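Local atomic coordinates of probable chaperone (Pseudomonas aeruginosa, PDB entry 4JMF), a protein that probably serves as a type III secretion chaperone of the CesT family, forming a homodimer that binds a segment of another protein. Residues His35-Met49 with Ile101-Glu113. Residues are numbered along the deposited sequence; the frame is centred on the assembly and turned at random.
Sequences HLCHLAEHPTDHLLM and IHHQLEQLVAAAE
Met49 is the main knob of this contact: its side chain runs from strand 46-53 into a hollow on helix 98-114 walled by Ile101, Gln104, Leu105 and Leu108. Extended beyond CG, it lays SD against the helix backbone, 3.5 Å from Leu105 CA, and carries CE on to Ile101, where it meets both CG1 and the carbonyl oxygen. Leu108 CD2 closes the opposite end of the hollow against Met49 CB, and the aliphatic part of Gln104 forms a flank. Beside this knob, Leu47 CD2 butts against Ile101 CD1 at 3.4 Å, tight for two methyl groups, the two side chains crossing at about a right angle. Across the hairpin, Cys37 of strand 35-41 brings SG to Val109 CG2 (4.0 Å), while its CB faces Leu105 CD1. Farther along the helix, the small Ala112 offers a shallow seat to the His35 ring: its CB lies under one face, 3.8 Å from the ring centroid, in a CH-pi contact. Glu113, bent at chi2 (-69°), brings OE2 near the ring edge, tilted somewhat out of plane, to accept a slightly bent 2.7 Å hydrogen bond from His35 NE2 through the anti lone pair, the carboxylate turned 78° from the ring. Alongside the Met49 pocket, Gln104 NE2 gives a nearly straight 3.1 Å bond to Leu47 O, arriving from above the carbonyl plane, and also bonds Asn89 OD1 on strand 85-92; OE1 is buried without a partner against Leu47 CD2 and Met49 CE. Helix 98-114 thus packs on one face of the antiparallel sheet, in the alpha/beta fold of type III chaperones. An apolar row with one polar link at its far end and one beside Met49 suggests that apolar burial probably provides much of the cohesion, the hydrogen bonds helping to set the helix along the hairpin.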
loop_
_atom_site.group_PDB
_atom_site.type_symbol
_atom_site.label_atom_id
_atom_site.label_comp_id
_atom_site.label_asym_id
_atom_site.label_seq_id
_atom_site.Cartn_x
_atom_site.Cartn_y
_atom_site.Cartn_z
ATOM N N HIS B 35 21.194 0.778 -0.410
ATOM C CA HIS B 35 19.969 0.004 -0.197
ATOM C C HIS B 35 19.848 -1.263 -1.051
ATOM O O HIS B 35 19.799 -1.199 -2.287
ATOM C CB HIS B 35 18.771 0.912 -0.437
ATOM C CG HIS B 35 18.859 2.209 0.302
ATOM N ND1 HIS B 35 18.769 2.288 1.678
ATOM C CD2 HIS B 35 19.048 3.476 -0.139
ATOM C CE1 HIS B 35 18.893 3.550 2.050
ATOM N NE2 HIS B 35 19.064 4.290 0.967
ATOM N N LEU B 36 19.789 -2.416 -0.388
ATOM C CA LEU B 36 19.502 -3.670 -1.076
ATOM C C LEU B 36 17.979 -3.823 -1.153
ATOM O O LEU B 36 17.307 -3.887 -0.112
ATOM C CB LEU B 36 20.135 -4.850 -0.334
ATOM C CG LEU B 36 19.929 -6.261 -0.899
ATOM C CD1 LEU B 36 20.615 -6.422 -2.255
ATOM C CD2 LEU B 36 20.421 -7.313 0.063
ATOM N N CYS B 37 17.443 -3.851 -2.380
ATOM C CA CYS B 37 16.007 -3.932 -2.617
ATOM C C CYS B 37 15.640 -5.224 -3.338
ATOM O O CYS B 37 16.390 -5.699 -4.194
ATOM C CB CYS B 37 15.552 -2.745 -3.463
ATOM S SG CYS B 37 16.018 -1.140 -2.798
ATOM N N HIS B 38 14.481 -5.780 -2.996
ATOM C CA HIS B 38 14.012 -7.036 -3.583
ATOM C C HIS B 38 12.675 -6.824 -4.301
ATOM O O HIS B 38 11.881 -5.976 -3.883
ATOM C CB HIS B 38 13.834 -8.102 -2.493
ATOM C CG HIS B 38 14.950 -8.136 -1.497
ATOM N ND1 HIS B 38 16.117 -8.841 -1.710
ATOM C CD2 HIS B 38 15.082 -7.543 -0.286
ATOM C CE1 HIS B 38 16.919 -8.680 -0.670
ATOM N NE2 HIS B 38 16.316 -7.900 0.208
ATOM N N LEU B 39 12.432 -7.603 -5.358
ATOM C CA LEU B 39 11.227 -7.481 -6.164
ATOM C C LEU B 39 10.658 -8.869 -6.289
ATOM O O LEU B 39 11.407 -9.827 -6.475
ATOM C CB LEU B 39 11.560 -6.988 -7.575
ATOM C CG LEU B 39 12.682 -5.969 -7.729
ATOM C CD1 LEU B 39 12.958 -5.701 -9.225
ATOM C CD2 LEU B 39 12.326 -4.708 -7.026
ATOM N N ALA B 40 9.340 -8.992 -6.188
ATOM C CA ALA B 40 8.722 -10.293 -6.350
ATOM C C ALA B 40 7.305 -10.103 -6.815
ATOM O O ALA B 40 6.703 -9.066 -6.553
ATOM C CB ALA B 40 8.734 -11.053 -5.020
ATOM N N GLU B 41 6.763 -11.101 -7.495
ATOM C CA GLU B 41 5.341 -11.089 -7.786
ATOM C C GLU B 41 4.586 -11.578 -6.548
ATOM O O GLU B 41 4.699 -12.743 -6.168
ATOM C CB GLU B 41 5.011 -11.997 -8.962
ATOM C CG GLU B 41 3.548 -11.879 -9.355
ATOM C CD GLU B 41 3.160 -12.776 -10.515
ATOM O OE1 GLU B 41 3.941 -13.689 -10.879
ATOM O OE2 GLU B 41 2.053 -12.566 -11.060
ATOM N N HIS B 42 3.803 -10.703 -5.925
ATOM C CA HIS B 42 3.182 -11.069 -4.651
ATOM C C HIS B 42 2.082 -10.095 -4.297
ATOM O O HIS B 42 2.358 -8.928 -4.035
ATOM C CB HIS B 42 4.234 -11.072 -3.538
ATOM C CG HIS B 42 3.755 -11.674 -2.253
ATOM N ND1 HIS B 42 3.149 -10.931 -1.262
ATOM C CD2 HIS B 42 3.803 -12.948 -1.791
ATOM C CE1 HIS B 42 2.848 -11.717 -0.241
ATOM N NE2 HIS B 42 3.234 -12.946 -0.537
ATOM N N PRO B 43 0.820 -10.551 -4.334
ATOM C CA PRO B 43 0.391 -11.864 -4.830
ATOM C C PRO B 43 0.437 -11.834 -6.335
ATOM O O PRO B 43 1.001 -10.889 -6.910
ATOM C CB PRO B 43 -1.072 -11.951 -4.378
ATOM C CG PRO B 43 -1.526 -10.497 -4.349
ATOM C CD PRO B 43 -0.315 -9.706 -3.921
ATOM N N THR B 44 -0.136 -12.853 -6.964
ATOM C CA THR B 44 -0.227 -12.912 -8.413
ATOM C C THR B 44 -0.722 -11.581 -8.980
ATOM O O THR B 44 -1.623 -10.946 -8.411
ATOM C CB THR B 44 -1.144 -14.066 -8.820
ATOM O OG1 THR B 44 -0.609 -15.264 -8.256
ATOM C CG2 THR B 44 -1.194 -14.229 -10.342
ATOM N N ASP B 45 -0.080 -11.145 -10.065
ATOM C CA ASP B 45 -0.423 -9.904 -10.775
ATOM C C ASP B 45 -0.133 -8.612 -10.019
ATOM O O ASP B 45 -0.557 -7.537 -10.453
ATOM C CB ASP B 45 -1.879 -9.925 -11.264
ATOM C CG ASP B 45 -2.120 -10.998 -12.307
ATOM O OD1 ASP B 45 -1.280 -11.139 -13.225
ATOM O OD2 ASP B 45 -3.137 -11.711 -12.194
ATOM N N HIS B 46 0.602 -8.705 -8.911
ATOM C CA HIS B 46 1.116 -7.499 -8.247
ATOM C C HIS B 46 2.629 -7.558 -8.102
ATOM O O HIS B 46 3.211 -8.638 -8.007
ATOM C CB HIS B 46 0.490 -7.300 -6.864
ATOM C CG HIS B 46 -0.988 -7.084 -6.888
ATOM N ND1 HIS B 46 -1.876 -8.075 -7.247
ATOM C CD2 HIS B 46 -1.737 -5.998 -6.579
ATOM C CE1 HIS B 46 -3.108 -7.611 -7.157
ATOM N NE2 HIS B 46 -3.052 -6.350 -6.767
ATOM N N LEU B 47 3.271 -6.395 -8.098
ATOM C CA LEU B 47 4.721 -6.335 -7.932
ATOM C C LEU B 47 5.027 -5.768 -6.557
ATOM O O LEU B 47 4.670 -4.622 -6.256
ATOM C CB LEU B 47 5.357 -5.437 -8.999
ATOM C CG LEU B 47 6.829 -5.064 -8.786
ATOM C CD1 LEU B 47 7.710 -6.302 -8.781
ATOM C CD2 LEU B 47 7.287 -4.149 -9.885
ATOM N N LEU B 48 5.687 -6.572 -5.732
ATOM C CA LEU B 48 6.062 -6.150 -4.390
ATOM C C LEU B 48 7.528 -5.750 -4.400
ATOM O O LEU B 48 8.365 -6.521 -4.851
ATOM C CB LEU B 48 5.851 -7.306 -3.413
ATOM C CG LEU B 48 6.231 -7.103 -1.948
ATOM C CD1 LEU B 48 5.218 -6.183 -1.243
ATOM C CD2 LEU B 48 6.336 -8.465 -1.240
ATOM N N MET B 49 7.837 -4.540 -3.932
ATOM C CA MET B 49 9.229 -4.126 -3.769
ATOM C C MET B 49 9.492 -3.881 -2.296
ATOM O O MET B 49 8.666 -3.272 -1.607
ATOM C CB MET B 49 9.516 -2.827 -4.530
ATOM C CG MET B 49 9.249 -2.887 -6.022
ATOM S SD MET B 49 9.920 -1.413 -6.794
ATOM C CE MET B 49 9.477 -1.670 -8.511
ATOM N N ILE B 101 6.797 1.917 -12.915
ATOM C CA ILE B 101 7.606 0.948 -12.184
ATOM C C ILE B 101 8.871 1.622 -11.641
ATOM O O ILE B 101 9.265 1.398 -10.486
ATOM C CB ILE B 101 7.864 -0.357 -12.996
ATOM C CG1 ILE B 101 8.422 -1.463 -12.099
ATOM C CG2 ILE B 101 8.803 -0.129 -14.185
ATOM C CD1 ILE B 101 8.493 -2.831 -12.808
ATOM N N HIS B 102 9.457 2.499 -12.454
ATOM C CA HIS B 102 10.585 3.315 -12.019
ATOM C C HIS B 102 10.169 4.125 -10.790
ATOM O O HIS B 102 10.877 4.161 -9.784
ATOM C CB HIS B 102 11.029 4.229 -13.169
ATOM C CG HIS B 102 12.223 5.082 -12.855
ATOM N ND1 HIS B 102 12.112 6.366 -12.363
ATOM C CD2 HIS B 102 13.550 4.846 -12.997
ATOM C CE1 HIS B 102 13.320 6.877 -12.199
ATOM N NE2 HIS B 102 14.210 5.975 -12.574
ATOM N N HIS B 103 9.005 4.760 -10.868
ATOM C CA HIS B 103 8.492 5.557 -9.752
ATOM C C HIS B 103 8.309 4.730 -8.476
ATOM O O HIS B 103 8.622 5.201 -7.373
ATOM C CB HIS B 103 7.180 6.238 -10.145
ATOM C CG HIS B 103 6.650 7.176 -9.108
ATOM N ND1 HIS B 103 7.142 8.451 -8.934
ATOM C CD2 HIS B 103 5.670 7.023 -8.183
ATOM C CE1 HIS B 103 6.484 9.049 -7.955
ATOM N NE2 HIS B 103 5.588 8.203 -7.479
ATOM N N GLN B 104 7.803 3.506 -8.614
ATOM C CA GLN B 104 7.604 2.642 -7.444
ATOM C C GLN B 104 8.905 2.403 -6.700
ATOM O O GLN B 104 8.960 2.504 -5.470
ATOM C CB GLN B 104 6.992 1.294 -7.829
ATOM C CG GLN B 104 6.616 0.442 -6.609
ATOM C CD GLN B 104 6.065 -0.925 -6.978
ATOM O OE1 GLN B 104 5.777 -1.199 -8.149
ATOM N NE2 GLN B 104 5.905 -1.799 -5.970
ATOM N N LEU B 105 9.958 2.067 -7.436
ATOM C CA LEU B 105 11.240 1.806 -6.797
ATOM C C LEU B 105 11.792 3.088 -6.174
ATOM O O LEU B 105 12.347 3.065 -5.069
ATOM C CB LEU B 105 12.239 1.209 -7.799
ATOM C CG LEU B 105 13.649 0.905 -7.277
ATOM C CD1 LEU B 105 13.609 -0.136 -6.141
ATOM C CD2 LEU B 105 14.553 0.414 -8.418
ATOM N N GLU B 106 11.621 4.205 -6.873
ATOM C CA GLU B 106 12.174 5.468 -6.410
ATOM C C GLU B 106 11.553 5.892 -5.092
ATOM O O GLU B 106 12.262 6.361 -4.197
ATOM C CB GLU B 106 11.960 6.562 -7.456
ATOM C CG GLU B 106 12.742 7.845 -7.175
ATOM C CD GLU B 106 13.098 8.573 -8.458
ATOM O OE1 GLU B 106 12.191 9.183 -9.080
ATOM O OE2 GLU B 106 14.289 8.526 -8.850
ATOM N N GLN B 107 10.240 5.717 -4.965
ATOM C CA GLN B 107 9.565 6.075 -3.715
ATOM C C GLN B 107 9.998 5.156 -2.572
ATOM O O GLN B 107 10.122 5.599 -1.425
ATOM C CB GLN B 107 8.045 6.064 -3.890
ATOM C CG GLN B 107 7.534 7.113 -4.867
ATOM C CD GLN B 107 7.962 8.511 -4.465
ATOM O OE1 GLN B 107 7.631 8.985 -3.373
ATOM N NE2 GLN B 107 8.713 9.178 -5.342
ATOM N N LEU B 108 10.240 3.881 -2.883
ATOM C CA LEU B 108 10.767 2.954 -1.882
ATOM C C LEU B 108 12.117 3.464 -1.389
ATOM O O LEU B 108 12.330 3.649 -0.184
ATOM C CB LEU B 108 10.934 1.545 -2.461
ATOM C CG LEU B 108 11.490 0.518 -1.467
ATOM C CD1 LEU B 108 10.551 0.351 -0.264
ATOM C CD2 LEU B 108 11.757 -0.831 -2.143
ATOM N N VAL B 109 13.030 3.697 -2.328
ATOM C CA VAL B 109 14.369 4.161 -1.979
ATOM C C VAL B 109 14.365 5.533 -1.297
ATOM O O VAL B 109 15.138 5.770 -0.364
ATOM C CB VAL B 109 15.307 4.129 -3.199
ATOM C CG1 VAL B 109 16.657 4.713 -2.840
ATOM C CG2 VAL B 109 15.484 2.689 -3.654
ATOM N N ALA B 110 13.470 6.423 -1.723
ATOM C CA ALA B 110 13.380 7.736 -1.096
ATOM C C ALA B 110 13.085 7.628 0.396
ATOM O O ALA B 110 13.642 8.372 1.201
ATOM C CB ALA B 110 12.337 8.613 -1.799
ATOM N N ALA B 111 12.230 6.689 0.784
ATOM C CA ALA B 111 11.909 6.570 2.205
ATOM C C ALA B 111 13.052 5.901 2.943
ATOM O O ALA B 111 13.334 6.227 4.094
ATOM C CB ALA B 111 10.636 5.810 2.408
ATOM N N ALA B 112 13.708 4.958 2.283
ATOM C CA ALA B 112 14.838 4.269 2.902
ATOM C C ALA B 112 15.967 5.260 3.188
ATOM O O ALA B 112 16.668 5.130 4.196
ATOM C CB ALA B 112 15.331 3.132 2.018
ATOM N N GLU B 113 16.136 6.238 2.294
ATOM C CA GLU B 113 17.174 7.264 2.426
ATOM C C GLU B 113 16.903 8.148 3.639
ATOM O O GLU B 113 17.803 8.460 4.423
ATOM C CB GLU B 113 17.204 8.150 1.173
ATOM C CG GLU B 113 18.127 7.664 0.080
ATOM C CD GLU B 113 19.587 7.772 0.468
ATOM O OE1 GLU B 113 20.113 8.904 0.440
ATOM O OE2 GLU B 113 20.209 6.734 0.803
#